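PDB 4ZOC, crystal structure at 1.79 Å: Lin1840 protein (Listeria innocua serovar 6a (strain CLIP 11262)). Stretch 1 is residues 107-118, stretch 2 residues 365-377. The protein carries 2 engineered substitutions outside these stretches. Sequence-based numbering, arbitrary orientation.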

# COMPACT_ATOMS: atom_id res chain seq x y z
N GLY A 107 -10.15 17.20 -13.21
CA GLY A 107 -10.50 17.03 -11.79
C GLY A 107 -10.09 18.36 -11.10
O GLY A 107 -10.84 18.94 -10.33
N CYS A 108 -8.95 18.85 -11.47
CA CYS A 108 -8.43 20.13 -10.85
C CYS A 108 -9.27 21.40 -11.18
O CYS A 108 -9.15 22.38 -10.51
CB CYS A 108 -6.97 20.38 -11.19
SG CYS A 108 -5.82 19.11 -10.61
N SER A 109 -10.07 21.35 -12.27
CA SER A 109 -11.03 22.39 -12.55
C SER A 109 -12.06 22.57 -11.46
O SER A 109 -12.51 23.68 -11.31
CB SER A 109 -11.80 22.21 -13.87
OG SER A 109 -12.85 21.27 -13.75
N PHE A 110 -12.38 21.52 -10.70
CA PHE A 110 -13.51 21.55 -9.73
C PHE A 110 -14.75 22.16 -10.37
O PHE A 110 -15.57 22.84 -9.69
CB PHE A 110 -13.06 22.28 -8.45
CG PHE A 110 -12.31 21.40 -7.50
CD1 PHE A 110 -10.94 21.09 -7.75
CD2 PHE A 110 -12.89 21.01 -6.29
CE1 PHE A 110 -10.19 20.36 -6.89
CE2 PHE A 110 -12.12 20.26 -5.40
CZ PHE A 110 -10.78 19.96 -5.72
N ASP A 111 -14.90 21.93 -11.70
CA ASP A 111 -15.94 22.58 -12.46
C ASP A 111 -16.79 21.62 -13.30
O ASP A 111 -16.37 21.16 -14.36
CB ASP A 111 -15.37 23.74 -13.30
CG ASP A 111 -16.47 24.63 -13.82
OD1 ASP A 111 -17.16 25.29 -12.99
OD2 ASP A 111 -16.71 24.60 -15.04
N ARG A 112 -17.98 21.32 -12.79
CA ARG A 112 -18.88 20.33 -13.37
C ARG A 112 -19.17 20.72 -14.83
O ARG A 112 -19.14 19.87 -15.71
CB ARG A 112 -20.16 20.16 -12.57
CG ARG A 112 -19.99 19.56 -11.19
CD ARG A 112 -21.28 19.83 -10.42
NE ARG A 112 -21.33 19.29 -9.06
CZ ARG A 112 -20.92 19.98 -7.97
NH1 ARG A 112 -20.40 21.19 -8.09
NH2 ARG A 112 -21.05 19.46 -6.76
N GLU A 113 -19.46 22.00 -15.10
CA GLU A 113 -19.89 22.41 -16.46
C GLU A 113 -18.70 22.26 -17.46
O GLU A 113 -18.91 21.82 -18.57
CB GLU A 113 -20.48 23.81 -16.44
CG GLU A 113 -20.91 24.36 -17.82
CD GLU A 113 -22.00 23.65 -18.48
OE1 GLU A 113 -22.59 22.67 -17.91
OE2 GLU A 113 -22.27 24.06 -19.63
N THR A 114 -17.46 22.53 -17.05
CA THR A 114 -16.31 22.26 -17.87
C THR A 114 -16.27 20.80 -18.33
O THR A 114 -16.01 20.51 -19.47
CB THR A 114 -14.99 22.66 -17.19
OG1 THR A 114 -14.94 24.07 -17.00
CG2 THR A 114 -13.69 22.19 -17.87
N VAL A 115 -16.45 19.87 -17.37
CA VAL A 115 -16.43 18.44 -17.70
C VAL A 115 -17.60 18.03 -18.59
O VAL A 115 -17.42 17.28 -19.54
CB VAL A 115 -16.35 17.65 -16.39
CG1 VAL A 115 -16.52 16.20 -16.65
CG2 VAL A 115 -15.01 18.04 -15.72
N ARG A 116 -18.79 18.54 -18.33
CA ARG A 116 -19.90 18.25 -19.24
C ARG A 116 -19.66 18.75 -20.67
O ARG A 116 -19.95 18.06 -21.65
CB ARG A 116 -21.17 18.87 -18.66
CG ARG A 116 -22.47 18.44 -19.40
CD ARG A 116 -23.66 19.39 -19.09
NE ARG A 116 -23.43 20.68 -19.71
CZ ARG A 116 -23.54 20.95 -20.99
NH1 ARG A 116 -23.99 20.00 -21.85
NH2 ARG A 116 -23.24 22.16 -21.45
N VAL A 117 -19.17 19.97 -20.81
CA VAL A 117 -18.87 20.51 -22.13
C VAL A 117 -17.80 19.68 -22.86
O VAL A 117 -17.93 19.41 -24.04
CB VAL A 117 -18.43 21.99 -22.05
CG1 VAL A 117 -17.82 22.46 -23.37
CG2 VAL A 117 -19.62 22.85 -21.65
N MET A 118 -16.76 19.30 -22.12
CA MET A 118 -15.76 18.43 -22.69
C MET A 118 -16.45 17.19 -23.28
O MET A 118 -16.19 16.80 -24.44
CB MET A 118 -14.70 18.03 -21.68
CG MET A 118 -13.63 17.06 -22.20
SD MET A 118 -14.03 15.34 -22.36
CE MET A 118 -14.31 14.80 -20.71
N GLY A 365 -12.13 26.76 -28.81
CA GLY A 365 -12.38 27.70 -27.72
C GLY A 365 -12.84 27.00 -26.45
O GLY A 365 -12.39 27.32 -25.35
N LYS A 366 -13.69 25.97 -26.58
CA LYS A 366 -14.11 25.23 -25.42
C LYS A 366 -12.90 24.49 -24.74
O LYS A 366 -12.77 24.50 -23.52
CB LYS A 366 -15.20 24.27 -25.76
CG LYS A 366 -16.47 24.99 -26.12
CD LYS A 366 -17.56 24.14 -26.76
CE LYS A 366 -18.75 25.01 -27.09
NZ LYS A 366 -19.65 24.19 -27.93
N ALA A 367 -12.07 23.85 -25.55
CA ALA A 367 -10.85 23.22 -25.06
C ALA A 367 -9.86 24.17 -24.42
O ALA A 367 -9.28 23.83 -23.40
CB ALA A 367 -10.20 22.39 -26.13
N ARG A 368 -9.68 25.39 -24.99
CA ARG A 368 -8.85 26.37 -24.34
C ARG A 368 -9.41 26.75 -22.96
O ARG A 368 -8.65 26.78 -21.95
CB ARG A 368 -8.71 27.57 -25.21
CG ARG A 368 -7.64 28.58 -24.89
CD ARG A 368 -7.81 29.41 -26.20
NE ARG A 368 -7.10 30.57 -26.04
CZ ARG A 368 -6.82 31.42 -26.99
NH1 ARG A 368 -7.23 31.27 -28.23
NH2 ARG A 368 -6.09 32.44 -26.62
N ALA A 369 -10.71 26.99 -22.91
CA ALA A 369 -11.39 27.38 -21.69
C ALA A 369 -11.21 26.26 -20.66
O ALA A 369 -10.93 26.56 -19.50
CB ALA A 369 -12.87 27.63 -21.94
N ALA A 370 -11.32 24.99 -21.09
CA ALA A 370 -11.12 23.88 -20.18
C ALA A 370 -9.70 23.87 -19.62
O ALA A 370 -9.54 23.61 -18.43
CB ALA A 370 -11.43 22.53 -20.81
N GLY A 371 -8.72 24.09 -20.49
CA GLY A 371 -7.31 24.16 -20.09
C GLY A 371 -7.06 25.28 -19.08
O GLY A 371 -6.33 25.04 -18.09
N VAL A 372 -7.61 26.48 -19.30
CA VAL A 372 -7.41 27.55 -18.32
C VAL A 372 -8.18 27.30 -17.02
O VAL A 372 -7.86 27.89 -15.96
CB VAL A 372 -7.61 28.97 -18.90
CG1 VAL A 372 -6.74 29.15 -20.14
CG2 VAL A 372 -8.99 29.27 -19.26
N GLU A 373 -9.24 26.48 -17.07
CA GLU A 373 -9.95 26.11 -15.79
C GLU A 373 -9.20 25.07 -14.94
O GLU A 373 -9.37 25.03 -13.73
CB GLU A 373 -11.35 25.49 -16.06
CG GLU A 373 -12.33 26.48 -16.68
CD GLU A 373 -12.81 27.51 -15.71
OE1 GLU A 373 -12.95 27.19 -14.50
OE2 GLU A 373 -13.00 28.65 -16.16
N SER A 374 -8.37 24.28 -15.58
CA SER A 374 -7.79 23.04 -15.05
C SER A 374 -6.33 23.16 -14.56
O SER A 374 -5.87 22.38 -13.72
CB SER A 374 -7.81 21.99 -16.14
OG SER A 374 -9.12 21.67 -16.49
N ALA A 375 -5.63 24.14 -15.07
CA ALA A 375 -4.23 24.38 -14.64
C ALA A 375 -4.22 24.83 -13.17
O ALA A 375 -5.20 25.48 -12.70
CB ALA A 375 -3.56 25.42 -15.49
N VAL A 376 -3.11 24.57 -12.48
CA VAL A 376 -3.02 24.86 -11.04
C VAL A 376 -1.77 25.64 -10.78
O VAL A 376 -0.66 25.23 -11.08
CB VAL A 376 -3.02 23.62 -10.13
CG1 VAL A 376 -3.01 24.05 -8.67
CG2 VAL A 376 -4.19 22.72 -10.46
N LEU A 377 -1.98 26.86 -10.33
CA LEU A 377 -0.87 27.70 -9.94
C LEU A 377 -0.39 27.29 -8.60
O LEU A 377 -1.13 27.40 -7.62
CB LEU A 377 -1.28 29.19 -9.95
CG LEU A 377 -0.10 30.18 -9.67
CD1 LEU A 377 1.02 30.18 -10.72
CD2 LEU A 377 -0.64 31.61 -9.48
O HOH W 1 -15.89 28.28 -13.67

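No direct hydrogen bond joins these two stretches, and at one point two carboxylates face each other: Asp 111 OD2 lies 4.6 Å from Glu 373 OE1. A water softens this pairing of like charges by donating to both side chains, to Glu 373 OE1 at 3.2 Å and, through a weak bond, to Asp 111 OD1 at 3.3 Å. Glu 373 also has hydrogen-bond partners elsewhere in the structure.

Asp 111 earns its place within its own stretch. After Phe 110 turns the chain out of helical geometry with positive phi, Asp 111 occupies the N-cap of helix 112-118. Its OD2 accepts from Thr 114 N at 3.0 Å, the capping bond, and from Thr 114 OG1 at 2.7 Å, while its own backbone N donates to Ser 109 OG at 3.0 Å. An acidic side chain suits this position because it accepts from a backbone NH left free in the first turn of a helix.

The CA atoms come closest at the two serines, where Ser 109 CA and Ser 374 CA are 4.1 Å apart. Here Ser 109 CA directs its hydrogen toward Glu 373 O, a CA-H...O contact of 3.3 Å with an angle of 155° at the hydrogen. Small side chains fit such a close approach: Ser 109 CB is 3.8 Å from Ser 374 OG. The latter hydroxyl is turned back to its own helix, donating to Ala 370 O at 2.8 Å, so its polarity is satisfied without a partner across the contact. Ser 374 O is less fortunate; Cys 108 CB packs 3.4 Å from it, and this buried carbonyl oxygen has no partner in the model. Cys 108 CB also meets Val 376 CG2 at 3.7 Å, adding an apolar contact where stretch 2 has passed from helix to strand.

Farther along, helices 112-118 and 365-374 run roughly antiparallel, at 146°, with their axes 10.1 Å apart at closest approach. Thr 114 points toward stretch 2 and meets two of its residues: its methyl CG2 rests 3.7 Å from Ala 370 CB, while OG1, engaged with the cap, lies 3.6 Å from Glu 373 CG. The short alanine side chain leaves space for that methyl. One turn on, Val 117 CG1 packs 3.8 Å from Lys 366 CD, so the lysine contributes its extended aliphatic chain while its NZ bonds elsewhere in the structure. The contact buries 389 Å² in all, held chiefly by close packing.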